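Local coordinates for protein yesU (Bacillus subtilis, PDB 1OQ1), which is of unknown function but has a galectin-like beta-sandwich fold and may bind carbohydrate, at residues 133-138 with 142-147; 172-175 with 180-183. All blocks are in the same frame, centred on the assembly; numbering follows the deposited sequence.

Interaction 1: 133-138 with 142-147; sequences CNLRKS and HLAAMG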
ATOM      1  N   CYS A 133     -10.199   6.251  -4.299  1.00  4.89           N
ATOM      2  CA  CYS A 133      -8.930   5.570  -4.081  1.00  5.12           C
ATOM      3  C   CYS A 133      -8.124   6.044  -5.282  1.00  5.63           C
ATOM      4  O   CYS A 133      -8.646   6.069  -6.397  1.00  7.14           O
ATOM      5  CB  CYS A 133      -9.090   4.052  -4.144  1.00  5.41           C
ATOM      6  SG  CYS A 133     -10.080   3.340  -2.816  1.00  7.79           S
ATOM      7  N   ASN A 134      -6.868   6.419  -5.065  1.00  5.21           N
ATOM      8  CA  ASN A 134      -6.027   6.927  -6.153  1.00  6.07           C
ATOM      9  C   ASN A 134      -4.751   6.112  -6.349  1.00  6.78           C
ATOM     10  O   ASN A 134      -4.122   5.702  -5.379  1.00  7.26           O
ATOM     11  CB  ASN A 134      -5.627   8.383  -5.868  1.00  5.77           C
ATOM     12  CG  ASN A 134      -6.823   9.315  -5.721  1.00 10.16           C
ATOM     13  OD1 ASN A 134      -7.979   8.894  -5.803  1.00 11.40           O
ATOM     14  ND2 ASN A 134      -6.544  10.594  -5.500  1.00 10.09           N
ATOM     15  N   LEU A 135      -4.371   5.884  -7.606  1.00  5.59           N
ATOM     16  CA  LEU A 135      -3.136   5.157  -7.918  1.00  5.04           C
ATOM     17  C   LEU A 135      -2.147   6.119  -8.568  1.00  5.86           C
ATOM     18  O   LEU A 135      -2.468   6.760  -9.568  1.00  6.27           O
ATOM     19  CB  LEU A 135      -3.394   4.003  -8.892  1.00  4.90           C
ATOM     20  CG  LEU A 135      -2.112   3.291  -9.365  1.00  4.09           C
ATOM     21  CD1 LEU A 135      -1.522   2.474  -8.216  1.00  6.82           C
ATOM     22  CD2 LEU A 135      -2.422   2.380 -10.554  1.00  6.85           C
ATOM     23  N   ARG A 136      -0.952   6.227  -7.999  1.00  6.17           N
ATOM     24  CA  ARG A 136       0.072   7.103  -8.563  1.00  6.41           C
ATOM     25  C   ARG A 136       1.349   6.326  -8.833  1.00  5.83           C
ATOM     26  O   ARG A 136       1.574   5.265  -8.245  1.00  5.20           O
ATOM     27  CB  ARG A 136       0.374   8.271  -7.618  1.00 10.35           C
ATOM     28  CG  ARG A 136      -0.723   9.335  -7.581  1.00 12.04           C
ATOM     29  CD  ARG A 136      -0.284  10.560  -6.790  1.00 14.69           C
ATOM     30  NE  ARG A 136      -1.374  11.517  -6.596  1.00 13.57           N
ATOM     31  CZ  ARG A 136      -1.726  12.464  -7.461  1.00 15.89           C
ATOM     32  NH1 ARG A 136      -1.073  12.615  -8.607  1.00 13.48           N
ATOM     33  NH2 ARG A 136      -2.748  13.264  -7.181  1.00 13.91           N
ATOM     34  N   LYS A 137       2.171   6.858  -9.732  1.00  4.77           N
ATOM     35  CA  LYS A 137       3.444   6.239 -10.085  1.00  4.86           C
ATOM     36  C   LYS A 137       4.558   7.261  -9.893  1.00  4.90           C
ATOM     37  O   LYS A 137       4.487   8.379 -10.416  1.00  6.74           O
ATOM     38  CB  LYS A 137       3.433   5.767 -11.540  1.00  5.95           C
ATOM     39  CG  LYS A 137       4.709   5.041 -11.956  1.00  6.53           C
ATOM     40  CD  LYS A 137       4.744   4.777 -13.455  1.00  6.69           C
ATOM     41  CE  LYS A 137       5.956   3.933 -13.844  1.00  5.94           C
ATOM     42  NZ  LYS A 137       6.041   3.748 -15.321  1.00  5.20           N
ATOM     43  N   SER A 138       5.580   6.880  -9.133  1.00  6.03           N
ATOM     44  CA  SER A 138       6.722   7.756  -8.873  1.00  6.00           C
ATOM     45  C   SER A 138       7.999   7.004  -9.259  1.00  6.52           C
ATOM     46  O   SER A 138       7.944   5.795  -9.472  1.00  8.24           O
ATOM     47  CB  SER A 138       6.756   8.143  -7.391  1.00  7.48           C
ATOM     48  OG  SER A 138       5.656   8.971  -7.061  1.00  8.72           O
ATOM     49  N   HIS A 142       2.871  10.926 -10.486  1.00  8.18           N
ATOM     50  CA  HIS A 142       1.949  10.883 -11.615  1.00  7.98           C
ATOM     51  C   HIS A 142       0.639  10.180 -11.293  1.00  8.50           C
ATOM     52  O   HIS A 142       0.633   9.037 -10.845  1.00  7.63           O
ATOM     53  CB  HIS A 142       2.610  10.179 -12.798  1.00  7.36           C
ATOM     54  CG  HIS A 142       3.923  10.775 -13.199  1.00  9.85           C
ATOM     55  ND1 HIS A 142       4.038  12.052 -13.702  1.00  9.67           N
ATOM     56  CD2 HIS A 142       5.176  10.264 -13.175  1.00  9.89           C
ATOM     57  CE1 HIS A 142       5.307  12.303 -13.972  1.00 10.85           C
ATOM     58  NE2 HIS A 142       6.018  11.235 -13.662  1.00 10.36           N
ATOM     59  N   LEU A 143      -0.476  10.866 -11.525  1.00  9.31           N
ATOM     60  CA  LEU A 143      -1.781  10.260 -11.270  1.00  8.71           C
ATOM     61  C   LEU A 143      -2.074   9.297 -12.418  1.00  9.19           C
ATOM     62  O   LEU A 143      -2.180   9.712 -13.575  1.00 10.47           O
ATOM     63  CB  LEU A 143      -2.865  11.336 -11.195  1.00  9.84           C
ATOM     64  CG  LEU A 143      -4.284  10.845 -10.889  1.00  9.85           C
ATOM     65  CD1 LEU A 143      -4.329  10.171  -9.518  1.00  7.45           C
ATOM     66  CD2 LEU A 143      -5.231  12.032 -10.926  1.00  9.59           C
ATOM     67  N   ALA A 144      -2.201   8.012 -12.097  1.00  7.53           N
ATOM     68  CA  ALA A 144      -2.452   6.986 -13.111  1.00  8.13           C
ATOM     69  C   ALA A 144      -3.912   6.558 -13.234  1.00  8.51           C
ATOM     70  O   ALA A 144      -4.408   6.327 -14.337  1.00  8.00           O
ATOM     71  CB  ALA A 144      -1.580   5.761 -12.832  1.00  9.16           C
ATOM     72  N   ALA A 145      -4.605   6.442 -12.108  1.00  7.79           N
ATOM     73  CA  ALA A 145      -5.998   6.023 -12.142  1.00  7.64           C
ATOM     74  C   ALA A 145      -6.679   6.330 -10.822  1.00  7.23           C
ATOM     75  O   ALA A 145      -6.026   6.674  -9.839  1.00  7.09           O
ATOM     76  CB  ALA A 145      -6.083   4.519 -12.430  1.00  7.19           C
HETATM   77  N   MSE A 146      -8.002   6.220 -10.809  1.00  8.20           N
HETATM   78  CA  MSE A 146      -8.750   6.447  -9.584  1.00  8.04           C
HETATM   79  C   MSE A 146     -10.133   5.830  -9.710  1.00  6.95           C
HETATM   80  O   MSE A 146     -10.600   5.523 -10.815  1.00  5.49           O
HETATM   81  CB  MSE A 146      -8.840   7.943  -9.231  1.00 19.40           C
HETATM   82  CG  MSE A 146      -9.747   8.805 -10.088  1.00 29.04           C
HETATM   83 SE   MSE A 146      -9.963  10.580  -9.286  0.95 44.46          SE
HETATM   84  CE  MSE A 146     -11.709  10.353  -8.511  1.00 47.60           C
ATOM     85  N   GLY A 147     -10.750   5.591  -8.562  1.00  5.10           N
ATOM     86  CA  GLY A 147     -12.079   5.011  -8.532  1.00  6.64           C
ATOM     87  C   GLY A 147     -12.744   5.363  -7.216  1.00  5.92           C
ATOM     88  O   GLY A 147     -12.065   5.735  -6.260  1.00  7.21           O
TER
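Strands 133-138 and 142-147 form an antiparallel beta hairpin at one end of the seven-stranded sheet, strand 142-148 being the outermost. A classic beta bulge breaks their ladder: A144 and A145 both face L135, whose carbonyl O takes a firm hydrogen bond from A144 N (2.8 Å) and a weak one from A145 N (3.3 Å). In return L135 N binds A145 O almost straight, at 174°. Regular pairs flank the bulge. C133 N and G147 O lie 2.8 Å apart at one end, and K137 and H142 exchange two backbone bonds at the other.

Because the bulge inserts one residue, R136 sits beside L143. The arginine chain runs extended over the strand, its first torsion leaning beside the backbone N (chi1 -74°), which lays R136 NH1 3.4 Å from L143 CB. Methyl CD1 of L143 rests over the centre of one guanidinium face, 4.0 Å from R136 CZ. The long aliphatic stem of arginine suits this partly exposed face, and its cation meets the ring of F141 in the turn.

The other face, that of C133, L135 and K137, looks inward. L135 carries CG anti to its N (chi1 174°), and L135 CD2 comes within 4.2 Å of A144 CB; A144, small enough to sit close, also touches W184 of the opposing sheet. The H142 ring stacks on Y191.

Chemically, then, main-chain bonds grip the edge strand, and at the bulge one carbonyl takes two amides, one of them weakly. The inner face is apolar round L135 and A144, yet K137 is buried there too, its charge met by D186 and the carbonyls of Y191 and P193, while R136 lies over L143 on the other face.

Interaction 2: 172-175 with 180-183; sequences VHFS and PILE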
ATOM      1  N   VAL A 172      -2.307  -3.167 -13.422  1.00  4.67           N
ATOM      2  CA  VAL A 172      -2.629  -3.031 -11.998  1.00  4.41           C
ATOM      3  C   VAL A 172      -4.151  -3.069 -11.845  1.00  5.28           C
ATOM      4  O   VAL A 172      -4.871  -2.407 -12.596  1.00  5.98           O
ATOM      5  CB  VAL A 172      -2.137  -1.687 -11.408  1.00  4.76           C
ATOM      6  CG1 VAL A 172      -2.567  -1.569  -9.942  1.00  4.48           C
ATOM      7  CG2 VAL A 172      -0.617  -1.593 -11.519  1.00  6.47           C
ATOM      8  N   HIS A 173      -4.637  -3.849 -10.883  1.00  4.99           N
ATOM      9  CA  HIS A 173      -6.072  -3.949 -10.616  1.00  5.32           C
ATOM     10  C   HIS A 173      -6.267  -3.982  -9.105  1.00  5.51           C
ATOM     11  O   HIS A 173      -5.517  -4.645  -8.394  1.00  5.69           O
ATOM     12  CB  HIS A 173      -6.656  -5.215 -11.253  1.00  4.69           C
ATOM     13  CG  HIS A 173      -8.139  -5.348 -11.093  1.00  4.70           C
ATOM     14  ND1 HIS A 173      -8.728  -5.770  -9.920  1.00  7.48           N
ATOM     15  CD2 HIS A 173      -9.153  -5.146 -11.969  1.00  8.18           C
ATOM     16  CE1 HIS A 173     -10.037  -5.829 -10.082  1.00  9.78           C
ATOM     17  NE2 HIS A 173     -10.322  -5.455 -11.316  1.00  9.06           N
ATOM     18  N   PHE A 174      -7.276  -3.263  -8.626  1.00  3.44           N
ATOM     19  CA  PHE A 174      -7.554  -3.173  -7.200  1.00  3.82           C
ATOM     20  C   PHE A 174      -9.029  -3.424  -6.908  1.00  3.63           C
ATOM     21  O   PHE A 174      -9.901  -2.871  -7.576  1.00  3.67           O
ATOM     22  CB  PHE A 174      -7.150  -1.771  -6.718  1.00  4.90           C
ATOM     23  CG  PHE A 174      -7.358  -1.531  -5.250  1.00  4.77           C
ATOM     24  CD1 PHE A 174      -6.817  -2.386  -4.301  1.00  7.89           C
ATOM     25  CD2 PHE A 174      -8.041  -0.396  -4.819  1.00  5.86           C
ATOM     26  CE1 PHE A 174      -6.947  -2.111  -2.936  1.00  7.87           C
ATOM     27  CE2 PHE A 174      -8.177  -0.111  -3.457  1.00  7.37           C
ATOM     28  CZ  PHE A 174      -7.628  -0.968  -2.519  1.00  7.33           C
ATOM     29  N   SER A 175      -9.300  -4.253  -5.906  1.00  3.82           N
ATOM     30  CA  SER A 175     -10.673  -4.553  -5.518  1.00  5.51           C
ATOM     31  C   SER A 175     -10.803  -4.592  -4.002  1.00  5.26           C
ATOM     32  O   SER A 175      -9.818  -4.797  -3.293  1.00  4.59           O
ATOM     33  CB  SER A 175     -11.120  -5.897  -6.108  1.00  6.46           C
ATOM     34  OG  SER A 175     -10.389  -6.978  -5.554  1.00 10.51           O
ATOM     35  N   PRO A 180     -14.500  -4.477  -8.019  1.00  5.57           N
ATOM     36  CA  PRO A 180     -13.397  -3.783  -8.694  1.00  5.53           C
ATOM     37  C   PRO A 180     -13.473  -2.295  -8.362  1.00  6.26           C
ATOM     38  O   PRO A 180     -14.547  -1.698  -8.424  1.00  5.88           O
ATOM     39  CB  PRO A 180     -13.669  -4.054 -10.172  1.00  5.35           C
ATOM     40  CG  PRO A 180     -14.389  -5.376 -10.150  1.00  7.06           C
ATOM     41  CD  PRO A 180     -15.339  -5.199  -8.990  1.00  5.29           C
ATOM     42  N   ILE A 181     -12.335  -1.709  -8.005  1.00  4.92           N
ATOM     43  CA  ILE A 181     -12.266  -0.296  -7.645  1.00  4.85           C
ATOM     44  C   ILE A 181     -11.621   0.520  -8.758  1.00  4.92           C
ATOM     45  O   ILE A 181     -12.136   1.570  -9.151  1.00  5.68           O
ATOM     46  CB  ILE A 181     -11.460  -0.112  -6.335  1.00  4.37           C
ATOM     47  CG1 ILE A 181     -12.151  -0.867  -5.200  1.00  6.98           C
ATOM     48  CG2 ILE A 181     -11.329   1.377  -5.986  1.00  4.22           C
ATOM     49  CD1 ILE A 181     -13.580  -0.406  -4.951  1.00  7.03           C
ATOM     50  N   LEU A 182     -10.486   0.043  -9.258  1.00  4.69           N
ATOM     51  CA  LEU A 182      -9.798   0.724 -10.346  1.00  4.67           C
ATOM     52  C   LEU A 182      -8.850  -0.245 -11.033  1.00  5.53           C
ATOM     53  O   LEU A 182      -8.511  -1.287 -10.475  1.00  5.43           O
ATOM     54  CB  LEU A 182      -9.015   1.942  -9.820  1.00  5.07           C
ATOM     55  CG  LEU A 182      -7.866   1.759  -8.816  1.00  5.84           C
ATOM     56  CD1 LEU A 182      -6.628   1.196  -9.508  1.00  5.19           C
ATOM     57  CD2 LEU A 182      -7.529   3.105  -8.196  1.00  6.04           C
ATOM     58  N   GLU A 183      -8.443   0.088 -12.252  1.00  5.96           N
ATOM     59  CA  GLU A 183      -7.503  -0.747 -12.985  1.00  7.83           C
ATOM     60  C   GLU A 183      -6.692   0.155 -13.909  1.00  8.18           C
ATOM     61  O   GLU A 183      -7.150   1.233 -14.291  1.00  8.19           O
ATOM     62  CB  GLU A 183      -8.227  -1.853 -13.765  1.00 13.29           C
ATOM     63  CG  GLU A 183      -8.851  -1.461 -15.083  1.00 17.89           C
ATOM     64  CD  GLU A 183      -9.408  -2.673 -15.819  1.00 23.62           C
ATOM     65  OE1 GLU A 183      -9.752  -2.550 -17.013  1.00 29.16           O
ATOM     66  OE2 GLU A 183      -9.507  -3.752 -15.200  1.00 26.11           O
TER
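Backbone hydrogen bonds tie F174 to both I181 and L182, the two residues of a classic beta bulge on strand 180-183. F174 O receives I181 N at 2.7 Å and, weakly, L182 N at 3.4 Å, while F174 N is bound to L182 O. One carbonyl thus serves two amides. Beyond them E183 CA makes a CA-H...O contact with V172 O.

Apolar contacts gather round F174. Ring atom CD2 of F174 reaches I181 CB at 3.8 Å, the two side chains lying side by side, and F174 CB meets L182 CD1 at 4.1 Å. This is the hairpin 171-176/179-185, the end of the larger sheet of the sandwich, and F174, V172 and I181 face L117, L135 and C133 of the other sheet; large hydrophobic residues suit that interior.

The other face is more polar, with P180 beside H173. The flat H173 imidazole, carried anti to its N (chi1 -177°), has L182 O over one face, offset toward the rim, and E183 OE2 at its edge in plane, 3.5 Å from H173 CD2. P180 CB packs 3.8 Å from H173 NE2, which is hydrogen-bonded to N2 OD1; the carboxylate of partly exposed E183 suits its place by accepting bonds at OE2 from N2 N and Y171 OH.

Both interactions are beta hairpins with a classic bulge on the second strand, yet they belong to different sheets of the sandwich: 133-138 with 142-147 closes the seven-stranded sheet, 172-175 with 180-183 the eight-stranded one. Each is partly buried, with an inner and an outer face. The inner faces meet: C133 SG packs on I181 CG2 at 3.9 Å, and L182 CD2 lies 3.6 Å from C133 O, so the two hairpins pack against each other in the interior of the sandwich. Outward their chemistry parts. Interaction 1 sets an arginine across a leucine, whereas interaction 2 sets a histidine and a glutamate beside N2, a common partner that is probably vector-derived.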